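Local structure of peptidase S15/CocE/NonD (Thaumarchaeota archaeon SCGC AB-539-E09, 4PF1) at residues A[123-127]-A[268-272]; A[189-195]-A[297-301]; A[274-278]-A[304-309]; A[390-394]-A[484-488]; A[530-534]-A[580-586]. The protein is an aminopeptidase of the S15 family, a serine peptidase with an alpha/beta hydrolase fold that probably cleaves residues from the N-terminal ends of peptides. The contacts are given in a common frame with arbitrary orientation. Numbering follows the deposited sequence.

Contact 1: residues A[123-127]-A[268-272]; sequences TGPLN and FWQQQ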
# COMPACT_ATOMS: atom_id res chain seq x y z
N THR A 123 -28.13 -40.90 11.69
CA THR A 123 -28.85 -41.59 12.77
C THR A 123 -28.17 -42.93 13.05
O THR A 123 -27.79 -43.64 12.11
CB THR A 123 -30.35 -41.77 12.43
OG1 THR A 123 -30.48 -42.50 11.22
CG2 THR A 123 -31.09 -40.45 12.34
N GLY A 124 -27.93 -43.21 14.33
CA GLY A 124 -27.26 -44.42 14.77
C GLY A 124 -26.68 -44.29 16.17
O GLY A 124 -27.29 -43.66 17.03
N PRO A 125 -25.47 -44.87 16.42
CA PRO A 125 -24.89 -44.81 17.78
C PRO A 125 -24.50 -43.40 18.24
O PRO A 125 -24.42 -43.16 19.45
CB PRO A 125 -23.66 -45.73 17.69
CG PRO A 125 -23.86 -46.55 16.45
CD PRO A 125 -24.62 -45.67 15.51
N LEU A 126 -24.27 -42.47 17.30
CA LEU A 126 -23.88 -41.10 17.64
C LEU A 126 -25.01 -40.09 17.38
O LEU A 126 -24.82 -38.89 17.55
CB LEU A 126 -22.59 -40.70 16.89
CG LEU A 126 -21.33 -41.55 17.17
CD1 LEU A 126 -20.18 -41.11 16.30
CD2 LEU A 126 -20.92 -41.48 18.64
N ASN A 127 -26.21 -40.59 16.99
CA ASN A 127 -27.38 -39.75 16.72
C ASN A 127 -28.69 -40.52 16.96
O ASN A 127 -29.12 -41.30 16.11
CB ASN A 127 -27.32 -39.18 15.29
CG ASN A 127 -28.46 -38.26 14.91
OD1 ASN A 127 -29.24 -37.80 15.75
ND2 ASN A 127 -28.56 -37.95 13.63
N PHE A 268 -15.75 -42.61 18.46
CA PHE A 268 -16.40 -41.32 18.18
C PHE A 268 -15.93 -40.72 16.85
O PHE A 268 -16.75 -40.20 16.09
CB PHE A 268 -16.16 -40.32 19.33
CG PHE A 268 -16.67 -38.92 19.09
CD1 PHE A 268 -18.01 -38.61 19.27
CD2 PHE A 268 -15.80 -37.90 18.71
CE1 PHE A 268 -18.49 -37.31 19.04
CE2 PHE A 268 -16.27 -36.61 18.48
CZ PHE A 268 -17.61 -36.32 18.65
N TRP A 269 -14.61 -40.76 16.59
CA TRP A 269 -14.02 -40.19 15.38
C TRP A 269 -14.04 -41.17 14.21
O TRP A 269 -14.25 -40.76 13.07
CB TRP A 269 -12.59 -39.71 15.65
CG TRP A 269 -12.50 -38.56 16.61
CD1 TRP A 269 -11.93 -38.58 17.85
CD2 TRP A 269 -12.98 -37.22 16.41
NE1 TRP A 269 -12.02 -37.33 18.43
CE2 TRP A 269 -12.66 -36.48 17.56
CE3 TRP A 269 -13.63 -36.57 15.34
CZ2 TRP A 269 -12.98 -35.12 17.70
CZ3 TRP A 269 -13.95 -35.23 15.48
CH2 TRP A 269 -13.63 -34.52 16.65
N GLN A 270 -13.83 -42.47 14.49
CA GLN A 270 -13.82 -43.52 13.46
C GLN A 270 -15.20 -43.64 12.76
O GLN A 270 -15.25 -43.77 11.54
CB GLN A 270 -13.42 -44.88 14.06
CG GLN A 270 -11.94 -44.95 14.46
CD GLN A 270 -11.54 -46.32 14.94
OE1 GLN A 270 -11.42 -47.26 14.15
NE2 GLN A 270 -11.29 -46.46 16.23
N GLN A 271 -16.30 -43.53 13.54
CA GLN A 271 -17.68 -43.62 13.02
C GLN A 271 -18.10 -42.36 12.23
O GLN A 271 -19.08 -42.43 11.48
CB GLN A 271 -18.67 -43.84 14.18
CG GLN A 271 -18.72 -45.27 14.69
CD GLN A 271 -19.64 -45.40 15.88
OE1 GLN A 271 -20.83 -45.07 15.83
NE2 GLN A 271 -19.11 -45.91 16.98
N GLN A 272 -17.41 -41.23 12.44
CA GLN A 272 -17.76 -39.96 11.78
C GLN A 272 -16.93 -39.66 10.52
O GLN A 272 -17.27 -38.72 9.79
CB GLN A 272 -17.63 -38.79 12.77
CG GLN A 272 -18.81 -38.69 13.73
CD GLN A 272 -18.64 -37.53 14.66
OE1 GLN A 272 -19.18 -36.44 14.44
NE2 GLN A 272 -17.88 -37.73 15.72
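L126 carries this contact. It sits in the third position of a type I beta turn from G124 to N127. Its CA-to-CB bond points toward 268-272, and the chi1 m, chi2 t rotamer lets the methyls reach it. L126 CD1 lies 3.6 Å from F268 O, 3.8 Å from Q271 CB and 3.8 Å from Q272 CG. L126 CD2 meets the F268 ring obliquely, 4.1 Å from F268 CD1. Chi1 t of F268 places the ring beside the leucine, where it also stacks on H262. Q271 and Q272 both start m, t. Q271 OE1 is 3.4 Å from P125 CG. Q272 folds back on its own segment instead: its NE2 donates to F268 O at 2.7 Å and nearly in line. That bond satisfies a carbonyl next to the leucine methyl. The two segments meet by van der Waals contact alone. One leucine, helped by P125, rests against F268 and the aliphatic parts of two glutamines, so the join is small and weakly directional.

Contact 2: residues A[189-195]-A[297-301]; sequences DGWMGDD and EDIYG. With GOL (glycerol), chain I.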
# COMPACT_ATOMS: atom_id res chain seq x y z
N ASP A 189 -12.46 -35.79 7.84
CA ASP A 189 -11.97 -36.40 9.07
C ASP A 189 -11.28 -35.33 9.91
O ASP A 189 -10.13 -34.97 9.65
CB ASP A 189 -11.04 -37.59 8.78
CG ASP A 189 -10.92 -38.57 9.93
OD1 ASP A 189 -10.84 -38.12 11.10
OD2 ASP A 189 -10.84 -39.79 9.67
N GLY A 190 -12.01 -34.85 10.92
CA GLY A 190 -11.56 -33.80 11.83
C GLY A 190 -10.41 -34.19 12.74
O GLY A 190 -9.79 -33.33 13.34
N TRP A 191 -10.12 -35.50 12.83
CA TRP A 191 -9.03 -36.01 13.67
C TRP A 191 -7.81 -36.38 12.83
O TRP A 191 -6.69 -36.04 13.21
CB TRP A 191 -9.51 -37.23 14.48
CG TRP A 191 -8.61 -37.60 15.62
CD1 TRP A 191 -8.80 -37.31 16.94
CD2 TRP A 191 -7.40 -38.38 15.55
NE1 TRP A 191 -7.78 -37.85 17.70
CE2 TRP A 191 -6.91 -38.51 16.87
CE3 TRP A 191 -6.68 -38.97 14.50
CZ2 TRP A 191 -5.75 -39.22 17.17
CZ3 TRP A 191 -5.52 -39.66 14.79
CH2 TRP A 191 -5.06 -39.78 16.11
N MET A 192 -8.02 -37.13 11.72
CA MET A 192 -6.92 -37.59 10.87
C MET A 192 -6.12 -36.44 10.26
O MET A 192 -4.90 -36.47 10.31
CB MET A 192 -7.41 -38.55 9.77
CG MET A 192 -7.55 -40.00 10.24
SD MET A 192 -6.04 -40.73 10.95
CE MET A 192 -4.94 -40.68 9.53
N GLY A 193 -6.80 -35.43 9.70
CA GLY A 193 -6.07 -34.32 9.10
C GLY A 193 -6.85 -33.13 8.60
O GLY A 193 -6.35 -32.39 7.74
N ASP A 194 -8.06 -32.89 9.13
CA ASP A 194 -8.81 -31.74 8.66
C ASP A 194 -8.76 -30.57 9.69
O ASP A 194 -7.69 -30.00 9.88
CB ASP A 194 -10.24 -32.10 8.22
CG ASP A 194 -10.30 -32.76 6.84
OD1 ASP A 194 -9.42 -32.46 5.99
OD2 ASP A 194 -11.23 -33.56 6.60
N ASP A 195 -9.89 -30.20 10.32
CA ASP A 195 -9.97 -29.00 11.16
C ASP A 195 -9.50 -29.10 12.62
O ASP A 195 -8.88 -28.16 13.10
CB ASP A 195 -11.40 -28.45 11.17
CG ASP A 195 -11.83 -27.91 9.83
OD1 ASP A 195 -11.33 -26.84 9.43
OD2 ASP A 195 -12.68 -28.55 9.18
N GLU A 297 -7.17 -25.50 5.99
CA GLU A 297 -8.20 -25.98 6.92
C GLU A 297 -8.60 -27.44 6.69
O GLU A 297 -8.71 -28.19 7.66
CB GLU A 297 -9.43 -25.07 6.87
CG GLU A 297 -9.19 -23.71 7.51
CD GLU A 297 -10.41 -22.83 7.76
OE1 GLU A 297 -10.21 -21.65 8.15
OE2 GLU A 297 -11.55 -23.31 7.59
N ASP A 298 -8.82 -27.84 5.42
CA ASP A 298 -9.25 -29.21 5.09
C ASP A 298 -8.42 -29.78 3.93
O ASP A 298 -8.96 -30.04 2.85
CB ASP A 298 -10.76 -29.25 4.77
CG ASP A 298 -11.63 -28.81 5.92
OD1 ASP A 298 -11.89 -29.63 6.81
OD2 ASP A 298 -12.06 -27.64 5.93
N ILE A 299 -7.11 -30.00 4.17
CA ILE A 299 -6.16 -30.49 3.16
C ILE A 299 -6.19 -32.04 3.01
O ILE A 299 -5.63 -32.57 2.05
CB ILE A 299 -4.72 -29.98 3.51
CG1 ILE A 299 -3.83 -29.85 2.26
CG2 ILE A 299 -4.06 -30.81 4.63
CD1 ILE A 299 -2.83 -28.74 2.31
N TYR A 300 -6.85 -32.74 3.94
CA TYR A 300 -6.91 -34.21 3.98
C TYR A 300 -8.14 -34.77 3.25
O TYR A 300 -8.04 -35.78 2.54
CB TYR A 300 -6.92 -34.67 5.46
CG TYR A 300 -7.16 -36.15 5.68
CD1 TYR A 300 -6.10 -37.04 5.79
CD2 TYR A 300 -8.45 -36.64 5.89
CE1 TYR A 300 -6.31 -38.40 6.02
CE2 TYR A 300 -8.68 -38.00 6.09
CZ TYR A 300 -7.61 -38.87 6.17
OH TYR A 300 -7.82 -40.20 6.41
N GLY A 301 -9.29 -34.14 3.48
CA GLY A 301 -10.59 -34.57 3.00
C GLY A 301 -10.79 -34.96 1.54
O GLY A 301 -11.17 -36.10 1.26
C1 GOL I . -14.61 -24.87 10.13
O1 GOL I . -14.44 -25.99 9.28
C2 GOL I . -13.27 -24.23 10.45
O2 GOL I . -13.28 -22.86 10.02
C3 GOL I . -13.03 -24.30 11.94
O3 GOL I . -11.99 -23.42 12.34
O HOH W 1 -10.31 -40.82 7.28
O HOH W 2 -6.49 -29.67 7.11
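D189 opens the segment with an Asx turn. Its OD1 accepts from W191 N at 3.2 Å and from M192 N at 3.1 Å. Its OD2 bonds to Y265 OH, and water 1 links it to Y300 OH, which also bonds to K304. M192 then lays CB over one face of the Y300 ring, 4.0 Å from the centroid, a CH-pi contact. G193 follows with its O 3.3 Å from Y300 CB. A side chain here would clash with that tyrosine. Water 2 joins G193 O to I299 N. D194 ties the two loops together: OD1 accepts from G301 N at 3.0 Å and weakly from Y300 N at 3.3 Å, while OD2 accepts from D189 N at 2.8 Å. D195 ends in an acidic cluster. Its OD2 is 2.7 Å from D298 OD1, so one acid probably holds a proton. A glycerol bonds E297 OE2 and, weakly, D195 OD2; E297 OE1 bonds W453 NE1. D295, of the probable S161-H328-D295 catalytic triad, accepts from E297 N and D298 N. The contact is buried near the chain centre. It joins the loop after strand 178-184 to the loop between strand 287-292 and helix 301-309.

Contact 3: residues A[274-278]-A[304-309]; sequences MDKML and KLYKVL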
# COMPACT_ATOMS: atom_id res chain seq x y z
N MET A 274 -16.03 -39.30 7.05
CA MET A 274 -16.88 -39.21 5.86
C MET A 274 -16.43 -40.13 4.72
O MET A 274 -17.28 -40.63 3.99
CB MET A 274 -16.98 -37.76 5.37
CG MET A 274 -17.70 -36.86 6.34
SD MET A 274 -19.37 -37.45 6.71
CE MET A 274 -20.26 -36.71 5.34
N ASP A 275 -15.11 -40.35 4.57
CA ASP A 275 -14.57 -41.25 3.55
C ASP A 275 -14.96 -42.70 3.86
O ASP A 275 -15.38 -43.43 2.96
CB ASP A 275 -13.03 -41.11 3.44
CG ASP A 275 -12.28 -41.45 4.71
OD1 ASP A 275 -12.55 -40.82 5.76
OD2 ASP A 275 -11.41 -42.34 4.66
N LYS A 276 -14.87 -43.10 5.14
CA LYS A 276 -15.20 -44.45 5.60
C LYS A 276 -16.73 -44.67 5.56
O LYS A 276 -17.18 -45.74 5.14
CB LYS A 276 -14.63 -44.70 7.00
CG LYS A 276 -13.11 -44.79 7.02
CD LYS A 276 -12.54 -44.74 8.43
CE LYS A 276 -11.03 -44.81 8.46
NZ LYS A 276 -10.39 -43.54 8.00
N MET A 277 -17.51 -43.63 5.94
CA MET A 277 -18.98 -43.66 5.93
C MET A 277 -19.53 -43.77 4.49
O MET A 277 -20.32 -44.68 4.22
CB MET A 277 -19.54 -42.40 6.64
CG MET A 277 -21.04 -42.47 6.93
SD MET A 277 -22.06 -41.89 5.54
CE MET A 277 -21.95 -40.12 5.78
N LEU A 278 -19.11 -42.87 3.57
CA LEU A 278 -19.57 -42.87 2.17
C LEU A 278 -19.18 -44.16 1.42
O LEU A 278 -19.89 -44.55 0.48
CB LEU A 278 -19.04 -41.64 1.40
CG LEU A 278 -19.77 -40.32 1.65
CD1 LEU A 278 -18.87 -39.14 1.39
CD2 LEU A 278 -21.01 -40.21 0.78
N LYS A 304 -8.65 -37.90 -0.02
CA LYS A 304 -9.07 -39.15 0.64
C LYS A 304 -10.46 -39.58 0.13
O LYS A 304 -10.71 -40.77 -0.02
CB LYS A 304 -9.07 -38.99 2.18
CG LYS A 304 -9.28 -40.30 2.95
CD LYS A 304 -7.97 -41.07 3.16
CE LYS A 304 -8.20 -42.48 3.69
NZ LYS A 304 -8.64 -42.49 5.11
N LEU A 305 -11.34 -38.59 -0.19
CA LEU A 305 -12.67 -38.86 -0.75
C LEU A 305 -12.56 -39.54 -2.10
O LEU A 305 -13.19 -40.57 -2.31
CB LEU A 305 -13.50 -37.56 -0.89
CG LEU A 305 -14.30 -37.11 0.31
CD1 LEU A 305 -15.00 -35.80 0.02
CD2 LEU A 305 -15.32 -38.17 0.74
N TYR A 306 -11.72 -38.98 -3.02
CA TYR A 306 -11.51 -39.58 -4.33
C TYR A 306 -10.93 -40.99 -4.19
O TYR A 306 -11.39 -41.90 -4.87
CB TYR A 306 -10.59 -38.70 -5.22
CG TYR A 306 -10.11 -39.40 -6.47
CD1 TYR A 306 -10.95 -39.57 -7.57
CD2 TYR A 306 -8.83 -39.96 -6.54
CE1 TYR A 306 -10.52 -40.24 -8.71
CE2 TYR A 306 -8.40 -40.66 -7.67
CZ TYR A 306 -9.25 -40.80 -8.75
OH TYR A 306 -8.82 -41.47 -9.87
N LYS A 307 -9.93 -41.17 -3.30
CA LYS A 307 -9.25 -42.46 -3.07
C LYS A 307 -10.23 -43.58 -2.70
O LYS A 307 -10.07 -44.71 -3.19
CB LYS A 307 -8.17 -42.32 -1.98
CG LYS A 307 -7.27 -43.56 -1.83
CD LYS A 307 -6.10 -43.35 -0.86
CE LYS A 307 -6.48 -43.45 0.61
NZ LYS A 307 -6.98 -44.81 0.97
N VAL A 308 -11.24 -43.29 -1.86
CA VAL A 308 -12.19 -44.30 -1.41
C VAL A 308 -13.39 -44.46 -2.37
O VAL A 308 -13.97 -45.54 -2.45
CB VAL A 308 -12.67 -44.06 0.06
CG1 VAL A 308 -11.49 -43.95 1.02
CG2 VAL A 308 -13.57 -42.83 0.17
N LEU A 309 -13.77 -43.38 -3.10
CA LEU A 309 -14.95 -43.42 -3.97
C LEU A 309 -14.62 -43.77 -5.44
O LEU A 309 -15.52 -44.20 -6.16
CB LEU A 309 -15.73 -42.09 -3.90
CG LEU A 309 -16.33 -41.72 -2.53
CD1 LEU A 309 -16.89 -40.31 -2.54
CD2 LEU A 309 -17.42 -42.71 -2.10
O HOH W 1 -10.31 -40.82 7.28
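Charge and apolar packing divide this helix pair. The salt bridge comes first: K304 NZ donates to D275 OD2 at 2.8 Å. Chi1 p of D275 and the bent K304 side chain, with chi2 p, bring the two ends together. K276 NZ joins the network through a long 3.7 Å pairing with D275 OD2. The two lysine NZ atoms of K276 and K304 lie 3.5 Å apart, and the aspartate offsets their like charge. Water 1 donates to D275 OD1 at 2.7 Å and accepts weakly from K304 NZ at 3.2 Å. K304 NZ also bonds Y300 OH.

The apolar contacts lie further in. L278 CD1 meets L305 CD2 at 3.7 Å, and L278 CB meets L309 CD2 at 4.0 Å. V308 CG2 rests on the D275 backbone, 3.4 Å from D275 O, and is 3.7 Å from D275 CB. L305 and L309 continue onto strand 287-292, at I289 and M287.

The short axes approach to 9.2 Å and run nearly parallel, crossing at -22°. Helix 301-309 follows strand 287-292 and precedes its parallel neighbour 319-324. It is thus the helix of a beta-alpha-beta crossover in the alpha/beta hydrolase sheet, and helix 274-279 packs beside it.

Contact 4: residues A[390-394]-A[484-488]; sequences DWPPE and VAGQP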
# COMPACT_ATOMS: atom_id res chain seq x y z
N ASP A 390 -5.90 -41.24 -13.07
CA ASP A 390 -5.83 -41.63 -11.66
C ASP A 390 -4.96 -40.64 -10.88
O ASP A 390 -4.23 -39.85 -11.49
CB ASP A 390 -5.26 -43.06 -11.54
CG ASP A 390 -5.65 -43.83 -10.28
OD1 ASP A 390 -6.14 -43.19 -9.32
OD2 ASP A 390 -5.46 -45.07 -10.26
N TRP A 391 -5.05 -40.67 -9.54
CA TRP A 391 -4.22 -39.84 -8.68
C TRP A 391 -3.44 -40.71 -7.68
O TRP A 391 -4.06 -41.38 -6.85
CB TRP A 391 -5.04 -38.76 -7.97
CG TRP A 391 -4.19 -37.79 -7.20
CD1 TRP A 391 -4.10 -37.69 -5.84
CD2 TRP A 391 -3.25 -36.85 -7.74
NE1 TRP A 391 -3.19 -36.71 -5.50
CE2 TRP A 391 -2.65 -36.19 -6.64
CE3 TRP A 391 -2.87 -36.49 -9.04
CZ2 TRP A 391 -1.70 -35.17 -6.82
CZ3 TRP A 391 -1.91 -35.50 -9.21
CH2 TRP A 391 -1.33 -34.86 -8.11
N PRO A 392 -2.09 -40.76 -7.76
CA PRO A 392 -1.20 -40.05 -8.70
C PRO A 392 -1.23 -40.66 -10.11
O PRO A 392 -1.64 -41.82 -10.25
CB PRO A 392 0.18 -40.22 -8.05
CG PRO A 392 0.10 -41.53 -7.35
CD PRO A 392 -1.31 -41.60 -6.82
N PRO A 393 -0.79 -39.92 -11.17
CA PRO A 393 -0.80 -40.52 -12.52
C PRO A 393 0.16 -41.70 -12.64
O PRO A 393 1.24 -41.68 -12.05
CB PRO A 393 -0.37 -39.36 -13.43
CG PRO A 393 0.35 -38.42 -12.54
CD PRO A 393 -0.29 -38.53 -11.20
N GLU A 394 -0.26 -42.74 -13.36
CA GLU A 394 0.54 -43.96 -13.54
C GLU A 394 1.09 -44.04 -14.96
O GLU A 394 1.19 -43.03 -15.65
CB GLU A 394 -0.31 -45.20 -13.22
CG GLU A 394 -0.76 -45.28 -11.77
CD GLU A 394 -1.81 -46.32 -11.42
OE1 GLU A 394 -2.38 -46.94 -12.35
OE2 GLU A 394 -2.09 -46.49 -10.21
N VAL A 484 6.96 -33.85 -9.43
CA VAL A 484 6.40 -34.72 -8.38
C VAL A 484 4.87 -34.68 -8.42
O VAL A 484 4.28 -33.64 -8.73
CB VAL A 484 6.94 -34.38 -6.95
CG1 VAL A 484 8.39 -34.81 -6.79
CG2 VAL A 484 6.74 -32.90 -6.61
N ALA A 485 4.23 -35.82 -8.14
CA ALA A 485 2.77 -35.94 -8.11
C ALA A 485 2.33 -36.98 -7.08
O ALA A 485 3.04 -37.95 -6.84
CB ALA A 485 2.24 -36.32 -9.49
N GLY A 486 1.18 -36.74 -6.47
CA GLY A 486 0.63 -37.64 -5.47
C GLY A 486 0.90 -37.23 -4.04
O GLY A 486 1.09 -36.04 -3.75
N GLN A 487 0.88 -38.20 -3.13
CA GLN A 487 1.07 -37.95 -1.72
C GLN A 487 2.48 -38.37 -1.27
O GLN A 487 2.80 -39.56 -1.29
CB GLN A 487 -0.02 -38.66 -0.88
CG GLN A 487 0.26 -38.70 0.62
CD GLN A 487 -0.98 -38.97 1.42
OE1 GLN A 487 -1.50 -40.09 1.46
NE2 GLN A 487 -1.46 -37.94 2.11
N PRO A 488 3.32 -37.41 -0.81
CA PRO A 488 4.62 -37.79 -0.25
C PRO A 488 4.42 -38.44 1.13
O PRO A 488 3.49 -38.08 1.84
CB PRO A 488 5.38 -36.46 -0.13
CG PRO A 488 4.47 -35.40 -0.73
CD PRO A 488 3.09 -35.96 -0.69
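W391 lays the six-membered part of its indole against the A485 methyl and the backbone of G486. W391 CZ2 is 3.3 Å from G486 N, and W391 CH2 is 4.1 Å from A485 CB. The ring meets both obliquely. Its NE1 is turned to Q561, with which it forms a hydrogen bond. Chi1 t of W391 carries the ring across to the strand, although its CA-to-CB bond points sideways.

Two prolines follow. The peptide bond before P392 is cis, so the chain bends sharply between W391 and P392. Both can then reach the same glycine. P392 CB is 3.7 Å from G486 CA and 3.8 Å from A485 O. P393 CD touches A485 CB at 3.8 Å, so the alanine methyl meets W391 and P393 together.

G486 is glycine for two reasons. Its phi/psi of 98/-156 would jam a CB against the preceding carbonyl. A CB would also clash with P392 CB.

The segment 390-394 leaves strand 384-388, at the edge of the large mixed sheet. Strand 482-486 pairs with 562-566 in the C-terminal domain, and P393 O also bonds H623 of strand 606-625. The contact therefore joins the loop after strand 384-388 to strand 482-486. Close fit of prolines and indole against A485 and the bare backbone of G486 holds it.

Contact 5: residues A[530-534]-A[580-586]; sequences ADIFR and WFPLYDR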
# COMPACT_ATOMS: atom_id res chain seq x y z
N ALA A 530 3.43 -29.97 4.10
CA ALA A 530 3.88 -30.15 5.47
C ALA A 530 2.77 -30.65 6.38
O ALA A 530 1.61 -30.27 6.21
CB ALA A 530 4.42 -28.83 6.01
N ASP A 531 3.12 -31.50 7.36
CA ASP A 531 2.17 -31.98 8.35
C ASP A 531 2.87 -32.36 9.66
O ASP A 531 4.09 -32.30 9.76
CB ASP A 531 1.30 -33.13 7.82
CG ASP A 531 -0.17 -32.94 8.16
OD1 ASP A 531 -0.47 -32.43 9.27
OD2 ASP A 531 -1.02 -33.24 7.30
N ILE A 532 2.06 -32.70 10.67
CA ILE A 532 2.52 -33.02 12.02
C ILE A 532 1.95 -34.38 12.47
O ILE A 532 0.83 -34.73 12.11
CB ILE A 532 2.12 -31.86 13.00
CG1 ILE A 532 2.59 -32.13 14.46
CG2 ILE A 532 0.61 -31.55 12.92
CD1 ILE A 532 2.49 -30.91 15.42
N PHE A 533 2.73 -35.12 13.27
CA PHE A 533 2.31 -36.39 13.82
C PHE A 533 2.50 -36.38 15.34
O PHE A 533 3.60 -36.09 15.81
CB PHE A 533 3.11 -37.55 13.18
CG PHE A 533 2.55 -38.94 13.46
CD1 PHE A 533 2.70 -39.53 14.71
CD2 PHE A 533 1.92 -39.66 12.45
CE1 PHE A 533 2.18 -40.80 14.97
CE2 PHE A 533 1.43 -40.94 12.71
CZ PHE A 533 1.55 -41.50 13.96
N ARG A 534 1.44 -36.70 16.10
CA ARG A 534 1.54 -36.79 17.56
C ARG A 534 2.03 -38.19 17.91
O ARG A 534 1.30 -39.17 17.72
CB ARG A 534 0.21 -36.44 18.24
CG ARG A 534 0.33 -36.27 19.76
CD ARG A 534 -0.52 -35.14 20.27
NE ARG A 534 0.15 -33.84 20.14
CZ ARG A 534 -0.40 -32.68 20.48
NH1 ARG A 534 -1.64 -32.64 20.97
NH2 ARG A 534 0.27 -31.55 20.34
N TRP A 580 4.68 -26.60 16.55
CA TRP A 580 4.03 -25.77 15.52
C TRP A 580 2.96 -24.95 16.24
O TRP A 580 1.76 -25.21 16.12
CB TRP A 580 3.41 -26.71 14.46
CG TRP A 580 3.80 -26.46 13.04
CD1 TRP A 580 4.64 -25.49 12.56
CD2 TRP A 580 3.35 -27.19 11.89
NE1 TRP A 580 4.74 -25.58 11.19
CE2 TRP A 580 3.94 -26.61 10.75
CE3 TRP A 580 2.49 -28.29 11.72
CZ2 TRP A 580 3.72 -27.10 9.46
CZ3 TRP A 580 2.26 -28.77 10.44
CH2 TRP A 580 2.87 -28.17 9.33
N PHE A 581 3.41 -23.97 17.03
CA PHE A 581 2.63 -23.20 18.00
C PHE A 581 2.27 -21.76 17.52
O PHE A 581 3.07 -21.15 16.81
CB PHE A 581 3.47 -23.13 19.29
CG PHE A 581 2.71 -22.81 20.55
CD1 PHE A 581 1.95 -23.79 21.19
CD2 PHE A 581 2.76 -21.54 21.11
CE1 PHE A 581 1.23 -23.49 22.35
CE2 PHE A 581 2.04 -21.25 22.28
CZ PHE A 581 1.29 -22.23 22.89
N PRO A 582 1.10 -21.17 17.90
CA PRO A 582 0.05 -21.69 18.80
C PRO A 582 -1.05 -22.50 18.12
O PRO A 582 -1.96 -22.96 18.81
CB PRO A 582 -0.52 -20.40 19.42
CG PRO A 582 -0.42 -19.40 18.30
CD PRO A 582 0.81 -19.78 17.49
N LEU A 583 -0.99 -22.66 16.77
CA LEU A 583 -1.99 -23.42 16.00
C LEU A 583 -2.18 -24.80 16.64
O LEU A 583 -3.31 -25.17 16.94
CB LEU A 583 -1.57 -23.55 14.52
CG LEU A 583 -2.50 -24.36 13.57
CD1 LEU A 583 -3.97 -23.90 13.67
CD2 LEU A 583 -2.02 -24.26 12.14
N TYR A 584 -1.07 -25.51 16.91
CA TYR A 584 -1.11 -26.80 17.59
C TYR A 584 -0.67 -26.63 19.03
O TYR A 584 0.27 -25.88 19.30
CB TYR A 584 -0.22 -27.83 16.88
CG TYR A 584 -0.73 -28.19 15.50
CD1 TYR A 584 -0.30 -27.50 14.37
CD2 TYR A 584 -1.67 -29.20 15.33
CE1 TYR A 584 -0.78 -27.81 13.11
CE2 TYR A 584 -2.15 -29.53 14.07
CZ TYR A 584 -1.72 -28.83 12.96
OH TYR A 584 -2.19 -29.14 11.72
N ASP A 585 -1.34 -27.32 19.98
CA ASP A 585 -0.92 -27.26 21.38
C ASP A 585 0.42 -28.00 21.54
O ASP A 585 0.74 -28.87 20.72
CB ASP A 585 -2.00 -27.80 22.34
CG ASP A 585 -2.36 -29.27 22.19
OD1 ASP A 585 -2.01 -29.87 21.15
OD2 ASP A 585 -3.02 -29.81 23.10
N ARG A 586 1.23 -27.62 22.53
CA ARG A 586 2.54 -28.22 22.74
C ARG A 586 2.44 -29.64 23.25
O ARG A 586 1.63 -29.93 24.13
CB ARG A 586 3.37 -27.42 23.75
CG ARG A 586 3.62 -25.98 23.39
CD ARG A 586 4.11 -25.19 24.59
NE ARG A 586 3.19 -25.27 25.73
CZ ARG A 586 3.58 -25.29 27.00
NH1 ARG A 586 4.87 -25.26 27.31
NH2 ARG A 586 2.69 -25.36 27.97
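W580 comes first and lies along strand 530-534. A530 CB meets the indole edge at W580 CH2, 3.7 Å away. Further along, W580 CZ3 is 3.7 Å from D531 C, and W580 CE3 is 3.8 Å from I532 CB. The ring also packs edge-to-face with W456.

The chain then turns away from the strand. F581 stacks edge-to-face with Y232 of helix 231-238. The peptide bond before P582 is cis, and P582 O bonds Q204. The backbone comes back at Y584, whose N donates to W580 O at 3.0 Å. This closes the turn and brings the Y584 side chain to the same strand as that of W580.

Strand 525-534 is an outer strand of a four-stranded antiparallel sheet in the C-terminal non-catalytic domain, next to strand 502-510. The loop 580-586 lies against it, and both touch the short strand 201-202 of the S15 peptidase region.

Y584 receives I532 CG2 over its ring face, 3.8 Å from the centroid, in a CH-pi contact. Its OH bonds R203.

D585 pairs with R534. D585 OD1 accepts from R534 NH1 at 2.8 Å and from R534 NH2 at 2.9 Å, in a salt bridge. R534 NH2 also donates weakly to D585 O at 2.7 Å, and it has a second acid partner in D502. The R586 guanidinium bonds G239 O and P432 O and makes a cation-pi contact with Y603.

Contacts 2 and 5 are buried, contacts 3 and 4 partly so, and contact 1 is at the surface. Contacts 1 to 3 belong to the S15 peptidase region, and each touches the other two. W269 meets W191 between contacts 1 and 2. Helices 267-270 and 274-279 are successive, so contacts 1 and 3 are neighbours in sequence as well. Y306 OH probably bonds D390 OD1, linking contact 3 to contact 4. Contacts 4 and 5 lie in the C-terminal non-catalytic domain. Contact 2 is rich in carboxylates that meet backbone amides; contact 5 adds one Arg-Asp salt bridge to aromatic packing. Contacts 1 and 4 rest on van der Waals contact, while contact 3 mixes leucines with a salt bridge.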